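Local coordinates for protein endonuclease IV (Thermus thermophilus, PDB 3AAM) that cleaves the phosphodiester backbone of DNA at apurinic or apyrimidinic sites, leaving a 3'-hydroxyl and a 5'-terminal sugar phosphate, in base excision repair, at residues 14-19 and 48-53; 22-27 and 59-64; 39-44 and 83-88; 146-149 and 153-156. All blocks are in the same frame, centred on the assembly; numbering follows the deposited sequence.

How the contacts relate
Contacts 1 and 2 lie among the outer helices of the TIM barrel, joining the same pair, 15-26 and 48-60, at successive levels with centres 14 Å apart. Contacts 3 and 4 each join a loop after a strand to a helix. Contact 3 sets the loop after strand 31-34 against helix 82-100; its centre lies 22 Å from that of contact 1, yet they touch through the Arg44-Glu50 salt bridge. The segments of contacts 1 to 3 interleave along the chain, so neighbouring beta-alpha units are tied to each other. Contact 4 comes later, about 10 Å from contact 3 between nearest atoms, and packs the loop after strand 135-139 on helix 152-159, Gly149 about 12 Å from the bound manganese.

Contact 1: residues 14-19 and 48-53; sequences KGVAGA and PAEVEA
Glu50 reaches from helix 48-60 to the start of helix 15-26 and takes hold of the backbone at Val16. Its CB already points at the other helix, and with CG trans to the backbone N (chi1 -164°) the chain runs on extended, crossing the valine side chain at about a right angle. CG is the first atom to touch, 3.7 Å from Val16 CG2. CD comes next, 3.8 Å from the same Val16 CG2. At the tip, OE2 accepts the amide of Val16, with N to OE2 at 3.0 Å and a nearly straight N-H...O angle of 176°. The amide does not lie in the carboxylate plane but meets the oxygen from above it, 53° out. The same OE2 is pressed by Val16 CG2 at 3.1 Å, a tight fit, while CG1 sits farther off at 3.6 Å from Glu50 OE2.

These are the first two outer helices of the TIM barrel, one following strand 3-6 and the other strand 31-34, and they run almost parallel. Arg44, in the loop leading into helix 48-60, forms a salt bridge to Glu50 OE2, so one carboxylate oxygen receives both a backbone N-H and a guanidinium. That pairing probably favours the charged form of Glu50. Gly15 CA approaches from the same side of the carboxylate plane as the amide, 3.8 Å from Glu50 OE2. One turn past Glu50, and next to Val16 on the other helix, Ala17 CB faces Ala53 CB at 4.2 Å. The axes of the short helical segments come within 8.6 Å, consistent with these small side chains.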
loop_
_atom_site.group_PDB
_atom_site.type_symbol
_atom_site.label_atom_id
_atom_site.label_comp_id
_atom_site.label_asym_id
_atom_site.label_seq_id
_atom_site.Cartn_x
_atom_site.Cartn_y
_atom_site.Cartn_z
ATOM N N LYS A 14 14.213 -17.138 -7.326
ATOM C CA LYS A 14 14.814 -16.128 -6.459
ATOM C C LYS A 14 13.915 -15.805 -5.266
ATOM O O LYS A 14 14.366 -15.223 -4.280
ATOM C CB LYS A 14 15.084 -14.842 -7.246
ATOM C CG LYS A 14 16.068 -14.984 -8.393
ATOM C CD LYS A 14 17.475 -15.276 -7.901
ATOM C CE LYS A 14 18.474 -15.226 -9.048
ATOM N NZ LYS A 14 18.463 -13.893 -9.709
ATOM N N GLY A 15 12.643 -16.182 -5.359
ATOM C CA GLY A 15 11.714 -15.916 -4.273
ATOM C C GLY A 15 11.664 -14.448 -3.888
ATOM O O GLY A 15 11.824 -13.567 -4.737
ATOM N N VAL A 16 11.443 -14.174 -2.607
ATOM C CA VAL A 16 11.378 -12.792 -2.145
ATOM C C VAL A 16 12.726 -12.089 -2.268
ATOM O O VAL A 16 12.790 -10.862 -2.354
ATOM C CB VAL A 16 10.892 -12.705 -0.676
ATOM C CG1 VAL A 16 9.472 -13.243 -0.570
ATOM C CG2 VAL A 16 11.825 -13.484 0.238
ATOM N N ALA A 17 13.804 -12.866 -2.277
ATOM C CA ALA A 17 15.138 -12.289 -2.402
ATOM C C ALA A 17 15.275 -11.633 -3.772
ATOM O O ALA A 17 15.980 -10.635 -3.929
ATOM C CB ALA A 17 16.198 -13.372 -2.227
ATOM N N GLY A 18 14.595 -12.200 -4.763
ATOM C CA GLY A 18 14.654 -11.652 -6.105
ATOM C C GLY A 18 14.135 -10.227 -6.174
ATOM O O GLY A 18 14.627 -9.412 -6.955
ATOM N N ALA A 19 13.134 -9.924 -5.353
ATOM C CA ALA A 19 12.560 -8.586 -5.331
ATOM C C ALA A 19 13.574 -7.578 -4.803
ATOM O O ALA A 19 13.673 -6.462 -5.312
ATOM C CB ALA A 19 11.297 -8.566 -4.470
ATOM N N PRO A 48 13.811 -20.673 6.225
ATOM C CA PRO A 48 14.751 -19.852 6.992
ATOM C C PRO A 48 15.872 -19.308 6.109
ATOM O O PRO A 48 16.363 -18.198 6.321
ATOM C CB PRO A 48 15.264 -20.823 8.053
ATOM C CG PRO A 48 14.069 -21.701 8.287
ATOM C CD PRO A 48 13.598 -21.974 6.883
ATOM N N ALA A 49 16.277 -20.097 5.116
ATOM C CA ALA A 49 17.334 -19.681 4.204
ATOM C C ALA A 49 16.873 -18.493 3.369
ATOM O O ALA A 49 17.644 -17.569 3.120
ATOM C CB ALA A 49 17.731 -20.837 3.298
ATOM N N GLU A 50 15.614 -18.516 2.940
ATOM C CA GLU A 50 15.087 -17.413 2.144
ATOM C C GLU A 50 14.967 -16.168 3.019
ATOM O O GLU A 50 15.226 -15.052 2.567
ATOM C CB GLU A 50 13.720 -17.765 1.546
ATOM C CG GLU A 50 13.312 -16.819 0.416
ATOM C CD GLU A 50 12.044 -17.239 -0.315
ATOM O OE1 GLU A 50 11.921 -18.423 -0.689
ATOM O OE2 GLU A 50 11.171 -16.373 -0.534
ATOM N N VAL A 51 14.574 -16.358 4.277
ATOM C CA VAL A 51 14.450 -15.236 5.200
ATOM C C VAL A 51 15.817 -14.579 5.376
ATOM O O VAL A 51 15.944 -13.355 5.320
ATOM C CB VAL A 51 13.937 -15.700 6.585
ATOM C CG1 VAL A 51 13.861 -14.520 7.537
ATOM C CG2 VAL A 51 12.569 -16.349 6.444
ATOM N N GLU A 52 16.844 -15.402 5.583
ATOM C CA GLU A 52 18.203 -14.905 5.766
ATOM C C GLU A 52 18.688 -14.154 4.529
ATOM O O GLU A 52 19.316 -13.103 4.642
ATOM C CB GLU A 52 19.149 -16.074 6.069
ATOM C CG GLU A 52 20.564 -15.695 6.520
ATOM C CD GLU A 52 21.463 -15.221 5.387
ATOM O OE1 GLU A 52 21.429 -15.830 4.296
ATOM O OE2 GLU A 52 22.219 -14.247 5.594
ATOM N N ALA A 53 18.396 -14.697 3.352
ATOM C CA ALA A 53 18.812 -14.068 2.104
ATOM C C ALA A 53 18.137 -12.714 1.909
ATOM O O ALA A 53 18.781 -11.738 1.526
ATOM C CB ALA A 53 18.499 -14.987 0.928
#

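Contact 2: residues 22-27 and 59-64; sequences EATALG and EASGGL
Ala23 and Thr24, in the last turns of helix 15-26, meet Leu64 and Ser61 just beyond the end of helix 48-60. The two helices are neighbours on the outside of the TIM barrel, and the first is finished here by a Schellman motif. Gly27, with positive phi (85°), is its C-prime residue: Gly27 N turns back to Thr24 O in a weak bond of 3.2 Å, and Leu28 N reaches Ala23 O.

The apolar part is small. Ala23 CB points at the partner segment and packs on Leu64 CD2 at 4.1 Å, both carbons lying on the inner side of the contact. Leu64 comes within range because the chain leaves its helix at Ser61 and doubles back through Gly62 and Gly63, two glycines with positive phi, toward strand 66-69. Leu64 O is also held by Arg58 from the last turns of helix 48-60.

The polar residues lie farther out, and here they meet by van der Waals packing. Thr24 holds OG1 beside its backbone N (chi1 -60°), with CG2 trans to it; OG1 makes a weak bond to Val20 O one turn back. Across the contact, Thr24 OG1 rests on Ser61 CB at 3.4 Å. The two hydroxyls stay too far apart to bond, with Thr24 OG1 3.8 Å from Ser61 OG, and Thr24 CG2 lies 3.9 Å from the same Ser61 OG.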
loop_
_atom_site.group_PDB
_atom_site.type_symbol
_atom_site.label_atom_id
_atom_site.label_comp_id
_atom_site.label_asym_id
_atom_site.label_seq_id
_atom_site.Cartn_x
_atom_site.Cartn_y
_atom_site.Cartn_z
ATOM N N GLU A 22 16.011 -6.886 -7.581
ATOM C CA GLU A 22 15.442 -6.073 -8.646
ATOM C C GLU A 22 15.311 -4.614 -8.217
ATOM O O GLU A 22 15.500 -3.702 -9.026
ATOM C CB GLU A 22 14.079 -6.625 -9.084
ATOM C CG GLU A 22 13.403 -5.773 -10.154
ATOM C CD GLU A 22 12.153 -6.409 -10.727
ATOM O OE1 GLU A 22 11.577 -7.297 -10.066
ATOM O OE2 GLU A 22 11.740 -6.007 -11.838
ATOM N N ALA A 23 14.994 -4.390 -6.946
ATOM C CA ALA A 23 14.875 -3.027 -6.440
ATOM C C ALA A 23 16.225 -2.330 -6.558
ATOM O O ALA A 23 16.307 -1.170 -6.965
ATOM C CB ALA A 23 14.404 -3.038 -4.988
ATOM N N THR A 24 17.294 -3.039 -6.207
ATOM C CA THR A 24 18.630 -2.468 -6.300
ATOM C C THR A 24 19.012 -2.218 -7.754
ATOM O O THR A 24 19.576 -1.177 -8.093
ATOM C CB THR A 24 19.686 -3.401 -5.676
ATOM O OG1 THR A 24 19.377 -3.612 -4.294
ATOM C CG2 THR A 24 21.077 -2.785 -5.793
ATOM N N ALA A 25 18.689 -3.180 -8.612
ATOM C CA ALA A 25 19.014 -3.079 -10.031
ATOM C C ALA A 25 18.304 -1.904 -10.702
ATOM O O ALA A 25 18.886 -1.212 -11.546
ATOM C CB ALA A 25 18.658 -4.385 -10.735
ATOM N N LEU A 26 17.048 -1.679 -10.327
ATOM C CA LEU A 26 16.271 -0.584 -10.898
ATOM C C LEU A 26 16.631 0.762 -10.282
ATOM O O LEU A 26 16.348 1.808 -10.862
ATOM C CB LEU A 26 14.777 -0.834 -10.692
ATOM C CG LEU A 26 14.127 -1.940 -11.519
ATOM C CD1 LEU A 26 12.691 -2.150 -11.051
ATOM C CD2 LEU A 26 14.169 -1.552 -12.994
ATOM N N GLY A 27 17.244 0.733 -9.104
ATOM C CA GLY A 27 17.603 1.969 -8.436
ATOM C C GLY A 27 16.450 2.532 -7.621
ATOM O O GLY A 27 16.371 3.739 -7.403
ATOM N N GLU A 59 19.696 -5.416 3.796
ATOM C CA GLU A 59 20.619 -4.650 4.618
ATOM C C GLU A 59 21.898 -4.236 3.889
ATOM O O GLU A 59 22.452 -3.168 4.154
ATOM C CB GLU A 59 20.944 -5.455 5.879
ATOM C CG GLU A 59 19.700 -5.735 6.721
ATOM C CD GLU A 59 19.894 -6.842 7.739
ATOM O OE1 GLU A 59 18.919 -7.162 8.453
ATOM O OE2 GLU A 59 21.012 -7.393 7.824
ATOM N N ALA A 60 22.354 -5.069 2.957
ATOM C CA ALA A 60 23.574 -4.782 2.207
ATOM C C ALA A 60 23.401 -3.683 1.162
ATOM O O ALA A 60 24.362 -3.009 0.798
ATOM C CB ALA A 60 24.076 -6.051 1.533
ATOM N N SER A 61 22.182 -3.502 0.671
ATOM C CA SER A 61 21.958 -2.484 -0.341
ATOM C C SER A 61 20.999 -1.377 0.060
ATOM O O SER A 61 20.017 -1.116 -0.636
ATOM C CB SER A 61 21.491 -3.127 -1.651
ATOM O OG SER A 61 22.569 -3.794 -2.292
ATOM N N GLY A 62 21.288 -0.732 1.185
ATOM C CA GLY A 62 20.467 0.380 1.633
ATOM C C GLY A 62 19.326 0.137 2.602
ATOM O O GLY A 62 18.770 1.097 3.135
ATOM N N GLY A 63 18.967 -1.120 2.845
ATOM C CA GLY A 63 17.869 -1.386 3.758
ATOM C C GLY A 63 16.630 -0.609 3.346
ATOM O O GLY A 63 15.979 0.044 4.167
ATOM N N LEU A 64 16.310 -0.675 2.060
ATOM C CA LEU A 64 15.154 0.025 1.512
ATOM C C LEU A 64 13.855 -0.368 2.193
ATOM O O LEU A 64 13.596 -1.550 2.419
ATOM C CB LEU A 64 15.016 -0.264 0.019
ATOM C CG LEU A 64 15.953 0.398 -0.987
ATOM C CD1 LEU A 64 17.406 0.153 -0.629
ATOM C CD2 LEU A 64 15.627 -0.161 -2.361
#

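Contact 3: residues 39-44 and 83-88; sequences RSWRPR and WEKSVA
Lys85 curls its ammonium group over the indole of Trp41, a cation-pi contact between the loop after strand 31-34 and helix 82-100 on the outside of the barrel. NZ stands 2.9 Å from the centroid of the five-membered ring and only 12° off its normal, an unusually close approach. Its nearest ring atoms are CD2 and CE2, on the bond shared by the two rings, each 3.0 Å from Lys85 NZ. The lysine arrives there by bending near its end, at chi3 (75°) and chi4 (-60°), so that the chain folds back onto the ring.

A CH-pi contact supports the other ring: Lys85 CB lies 4.2 Å from the centroid of the six-membered ring of Trp41, over its face. At the edge of the indole, Trp41 CH2 touches Ser86 OG at 3.7 Å. That hydroxyl is already engaged by Leu82 O and Asn75 N and meets the tryptophan by packing.

Although Trp41 NE1 is close to Lys85 NZ, both are donors, and no hydrogen bond joins them. The attraction of the ammonium group is thus best read as cation-pi, with CB adding its CH-pi contact, and the indole would be expected to favour the positive charge.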
loop_
_atom_site.group_PDB
_atom_site.type_symbol
_atom_site.label_atom_id
_atom_site.label_comp_id
_atom_site.label_asym_id
_atom_site.label_seq_id
_atom_site.Cartn_x
_atom_site.Cartn_y
_atom_site.Cartn_z
ATOM N N ARG A 39 -3.752 -14.472 -6.314
ATOM C CA ARG A 39 -4.839 -15.219 -6.935
ATOM C C ARG A 39 -5.296 -16.427 -6.122
ATOM O O ARG A 39 -6.355 -16.991 -6.388
ATOM C CB ARG A 39 -4.420 -15.683 -8.332
ATOM C CG ARG A 39 -5.165 -15.012 -9.477
ATOM C CD ARG A 39 -4.925 -13.513 -9.517
ATOM N NE ARG A 39 -5.491 -12.915 -10.724
ATOM C CZ ARG A 39 -5.447 -11.618 -11.009
ATOM N NH1 ARG A 39 -4.861 -10.772 -10.172
ATOM N NH2 ARG A 39 -5.984 -11.168 -12.135
ATOM N N SER A 40 -4.504 -16.832 -5.138
ATOM C CA SER A 40 -4.875 -17.984 -4.325
ATOM C C SER A 40 -4.782 -17.717 -2.829
ATOM O O SER A 40 -4.003 -16.876 -2.385
ATOM C CB SER A 40 -4.009 -19.191 -4.700
ATOM O OG SER A 40 -2.629 -18.884 -4.616
ATOM N N TRP A 41 -5.589 -18.441 -2.058
ATOM C CA TRP A 41 -5.616 -18.291 -0.610
ATOM C C TRP A 41 -4.490 -19.047 0.088
ATOM O O TRP A 41 -4.173 -18.767 1.242
ATOM C CB TRP A 41 -6.952 -18.783 -0.041
ATOM C CG TRP A 41 -8.142 -17.967 -0.436
ATOM C CD1 TRP A 41 -8.996 -18.201 -1.478
ATOM C CD2 TRP A 41 -8.623 -16.790 0.219
ATOM N NE1 TRP A 41 -9.983 -17.244 -1.507
ATOM C CE2 TRP A 41 -9.776 -16.365 -0.476
ATOM C CE3 TRP A 41 -8.192 -16.054 1.329
ATOM C CZ2 TRP A 41 -10.504 -15.234 -0.095
ATOM C CZ3 TRP A 41 -8.915 -14.929 1.707
ATOM C CH2 TRP A 41 -10.059 -14.531 0.996
ATOM N N ARG A 42 -3.894 -20.007 -0.611
ATOM C CA ARG A 42 -2.821 -20.816 -0.041
ATOM C C ARG A 42 -1.582 -20.011 0.351
ATOM O O ARG A 42 -1.025 -19.278 -0.463
ATOM C CB ARG A 42 -2.413 -21.915 -1.028
ATOM C CG ARG A 42 -2.732 -23.331 -0.565
ATOM C CD ARG A 42 -4.231 -23.570 -0.441
ATOM N NE ARG A 42 -4.525 -24.889 0.119
ATOM C CZ ARG A 42 -5.753 -25.369 0.297
ATOM N NH1 ARG A 42 -5.926 -26.579 0.815
ATOM N NH2 ARG A 42 -6.807 -24.643 -0.045
ATOM N N PRO A 43 -1.140 -20.135 1.613
ATOM C CA PRO A 43 0.049 -19.398 2.051
ATOM C C PRO A 43 1.288 -19.945 1.352
ATOM O O PRO A 43 1.345 -21.129 1.011
ATOM C CB PRO A 43 0.072 -19.641 3.557
ATOM C CG PRO A 43 -0.547 -20.992 3.687
ATOM C CD PRO A 43 -1.715 -20.906 2.730
ATOM N N ARG A 44 2.276 -19.081 1.141
ATOM C CA ARG A 44 3.514 -19.477 0.476
ATOM C C ARG A 44 4.608 -19.777 1.489
ATOM O O ARG A 44 4.968 -18.925 2.306
ATOM C CB ARG A 44 3.975 -18.362 -0.465
ATOM C CG ARG A 44 5.346 -18.586 -1.092
ATOM C CD ARG A 44 5.715 -17.407 -1.984
ATOM N NE ARG A 44 7.044 -17.543 -2.575
ATOM C CZ ARG A 44 8.183 -17.429 -1.900
ATOM N NH1 ARG A 44 8.168 -17.173 -0.599
ATOM N NH2 ARG A 44 9.341 -17.577 -2.532
ATOM N N TRP A 83 -14.992 -14.079 5.716
ATOM C CA TRP A 83 -14.362 -13.251 6.734
ATOM C C TRP A 83 -13.230 -14.025 7.402
ATOM O O TRP A 83 -12.109 -13.532 7.502
ATOM C CB TRP A 83 -15.387 -12.831 7.790
ATOM C CG TRP A 83 -14.896 -11.771 8.729
ATOM C CD1 TRP A 83 -14.680 -10.451 8.438
ATOM C CD2 TRP A 83 -14.574 -11.935 10.116
ATOM N NE1 TRP A 83 -14.248 -9.785 9.559
ATOM C CE2 TRP A 83 -14.173 -10.670 10.604
ATOM C CE3 TRP A 83 -14.585 -13.028 10.995
ATOM C CZ2 TRP A 83 -13.788 -10.467 11.932
ATOM C CZ3 TRP A 83 -14.201 -12.826 12.320
ATOM C CH2 TRP A 83 -13.807 -11.551 12.774
ATOM N N GLU A 84 -13.528 -15.239 7.855
ATOM C CA GLU A 84 -12.520 -16.071 8.503
ATOM C C GLU A 84 -11.338 -16.319 7.567
ATOM O O GLU A 84 -10.180 -16.259 7.982
ATOM C CB GLU A 84 -13.129 -17.412 8.934
ATOM C CG GLU A 84 -13.865 -17.384 10.275
ATOM C CD GLU A 84 -15.272 -16.823 10.194
ATOM O OE1 GLU A 84 -15.932 -16.752 11.250
ATOM O OE2 GLU A 84 -15.730 -16.464 9.091
ATOM N N LYS A 85 -11.633 -16.600 6.302
ATOM C CA LYS A 85 -10.574 -16.847 5.330
ATOM C C LYS A 85 -9.717 -15.592 5.166
ATOM O O LYS A 85 -8.486 -15.668 5.109
ATOM C CB LYS A 85 -11.184 -17.250 3.981
ATOM C CG LYS A 85 -12.091 -18.474 4.065
ATOM C CD LYS A 85 -12.828 -18.742 2.755
ATOM C CE LYS A 85 -11.919 -19.344 1.701
ATOM N NZ LYS A 85 -10.782 -18.457 1.360
ATOM N N SER A 86 -10.379 -14.440 5.117
ATOM C CA SER A 86 -9.700 -13.159 4.951
ATOM C C SER A 86 -8.834 -12.805 6.156
ATOM O O SER A 86 -7.693 -12.368 6.002
ATOM C CB SER A 86 -10.730 -12.054 4.707
ATOM O OG SER A 86 -11.486 -12.339 3.546
ATOM N N VAL A 87 -9.384 -12.987 7.353
ATOM C CA VAL A 87 -8.650 -12.699 8.581
ATOM C C VAL A 87 -7.404 -13.576 8.663
ATOM O O VAL A 87 -6.312 -13.095 8.969
ATOM C CB VAL A 87 -9.538 -12.934 9.828
ATOM C CG1 VAL A 87 -8.693 -12.907 11.094
ATOM C CG2 VAL A 87 -10.619 -11.855 9.902
ATOM N N ALA A 88 -7.570 -14.866 8.381
ATOM C CA ALA A 88 -6.453 -15.803 8.421
ATOM C C ALA A 88 -5.396 -15.457 7.373
ATOM O O ALA A 88 -4.198 -15.578 7.628
ATOM C CB ALA A 88 -6.959 -17.229 8.206
#

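Contact 4: residues 146-149 and 153-156; sequences EKVG and EELA
The chain turns sharply at Gly149, whose positive phi (83°) swings it toward helix 152-159, and the extended run before it ends beside that helix, with Gly149 CA 5.5 Å from Leu155 CA. Glu154, stretched out with CG trans to the backbone N (chi1 -174°), points back and accepts the Gly149 amide on OE1. This bond is short, 2.6 Å from Gly149 N to Glu154 OE1, and nearly straight at 169°, the N-H arriving almost end-on to OE1, in line with its bond to CD. Val148 CG1 comes in across the glutamate at 3.3 Å from the same OE1. From the next residue of the helix, Leu155 CD1 meets the glycine backbone 3.0 Å from Gly149 O, a very short approach for a methyl and a carbonyl oxygen.

The helix lies on the beta-alpha-beta crossover from strand 135-139 to strand 165-169. Val148 also packs on Val117 of helix 114-128, and Glu154 on Pro114 at its start, while Glu146 and Val148 form backbone hydrogen bonds with Gly112 and Gly110 after strand 104-107. Toward the barrel, the Leu155 side chain is about 9 Å from that of His172, a manganese ligand beyond strand 165-169.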
loop_
_atom_site.group_PDB
_atom_site.type_symbol
_atom_site.label_atom_id
_atom_site.label_comp_id
_atom_site.label_asym_id
_atom_site.label_seq_id
_atom_site.Cartn_x
_atom_site.Cartn_y
_atom_site.Cartn_z
ATOM N N GLU A 146 -20.859 -0.831 -1.100
ATOM C CA GLU A 146 -20.738 -0.964 0.343
ATOM C C GLU A 146 -19.270 -0.939 0.751
ATOM O O GLU A 146 -18.906 -1.406 1.832
ATOM C CB GLU A 146 -21.400 -2.264 0.805
ATOM C CG GLU A 146 -22.825 -2.429 0.281
ATOM C CD GLU A 146 -23.515 -3.664 0.823
ATOM O OE1 GLU A 146 -22.885 -4.741 0.831
ATOM O OE2 GLU A 146 -24.692 -3.561 1.230
ATOM N N LYS A 147 -18.428 -0.393 -0.121
ATOM C CA LYS A 147 -17.002 -0.298 0.163
ATOM C C LYS A 147 -16.749 0.602 1.365
ATOM O O LYS A 147 -17.340 1.675 1.493
ATOM C CB LYS A 147 -16.236 0.243 -1.048
ATOM C CG LYS A 147 -16.034 -0.763 -2.165
ATOM C CD LYS A 147 -15.068 -0.230 -3.214
ATOM C CE LYS A 147 -14.850 -1.243 -4.324
ATOM N NZ LYS A 147 -16.129 -1.593 -5.004
ATOM N N VAL A 148 -15.861 0.152 2.240
ATOM C CA VAL A 148 -15.501 0.888 3.444
ATOM C C VAL A 148 -14.261 1.751 3.213
ATOM O O VAL A 148 -13.430 1.444 2.358
ATOM C CB VAL A 148 -15.215 -0.098 4.607
ATOM C CG1 VAL A 148 -14.642 0.641 5.801
ATOM C CG2 VAL A 148 -16.494 -0.824 4.998
ATOM N N GLY A 149 -14.157 2.846 3.959
ATOM C CA GLY A 149 -12.991 3.710 3.857
ATOM C C GLY A 149 -12.886 4.764 2.769
ATOM O O GLY A 149 -11.774 5.174 2.435
ATOM N N GLU A 153 -12.437 10.506 7.374
ATOM C CA GLU A 153 -12.978 10.449 8.731
ATOM C C GLU A 153 -13.316 9.023 9.140
ATOM O O GLU A 153 -13.221 8.673 10.317
ATOM C CB GLU A 153 -14.246 11.303 8.863
ATOM C CG GLU A 153 -14.029 12.809 8.901
ATOM C CD GLU A 153 -13.632 13.389 7.558
ATOM O OE1 GLU A 153 -13.820 12.708 6.527
ATOM O OE2 GLU A 153 -13.145 14.539 7.536
ATOM N N GLU A 154 -13.725 8.201 8.176
ATOM C CA GLU A 154 -14.065 6.820 8.494
ATOM C C GLU A 154 -12.792 6.059 8.828
ATOM O O GLU A 154 -12.776 5.239 9.746
ATOM C CB GLU A 154 -14.793 6.143 7.329
ATOM C CG GLU A 154 -15.296 4.743 7.690
ATOM C CD GLU A 154 -16.304 4.194 6.698
ATOM O OE1 GLU A 154 -15.893 3.705 5.626
ATOM O OE2 GLU A 154 -17.513 4.264 6.989
ATOM N N LEU A 155 -11.726 6.335 8.080
ATOM C CA LEU A 155 -10.448 5.681 8.332
ATOM C C LEU A 155 -9.937 6.076 9.707
ATOM O O LEU A 155 -9.370 5.254 10.424
ATOM C CB LEU A 155 -9.408 6.075 7.280
ATOM C CG LEU A 155 -9.500 5.415 5.905
ATOM C CD1 LEU A 155 -10.796 5.822 5.229
ATOM C CD2 LEU A 155 -8.305 5.820 5.056
ATOM N N ALA A 156 -10.128 7.340 10.075
ATOM C CA ALA A 156 -9.674 7.805 11.378
ATOM C C ALA A 156 -10.371 7.001 12.474
ATOM O O ALA A 156 -9.755 6.634 13.472
ATOM C CB ALA A 156 -9.967 9.288 11.540
#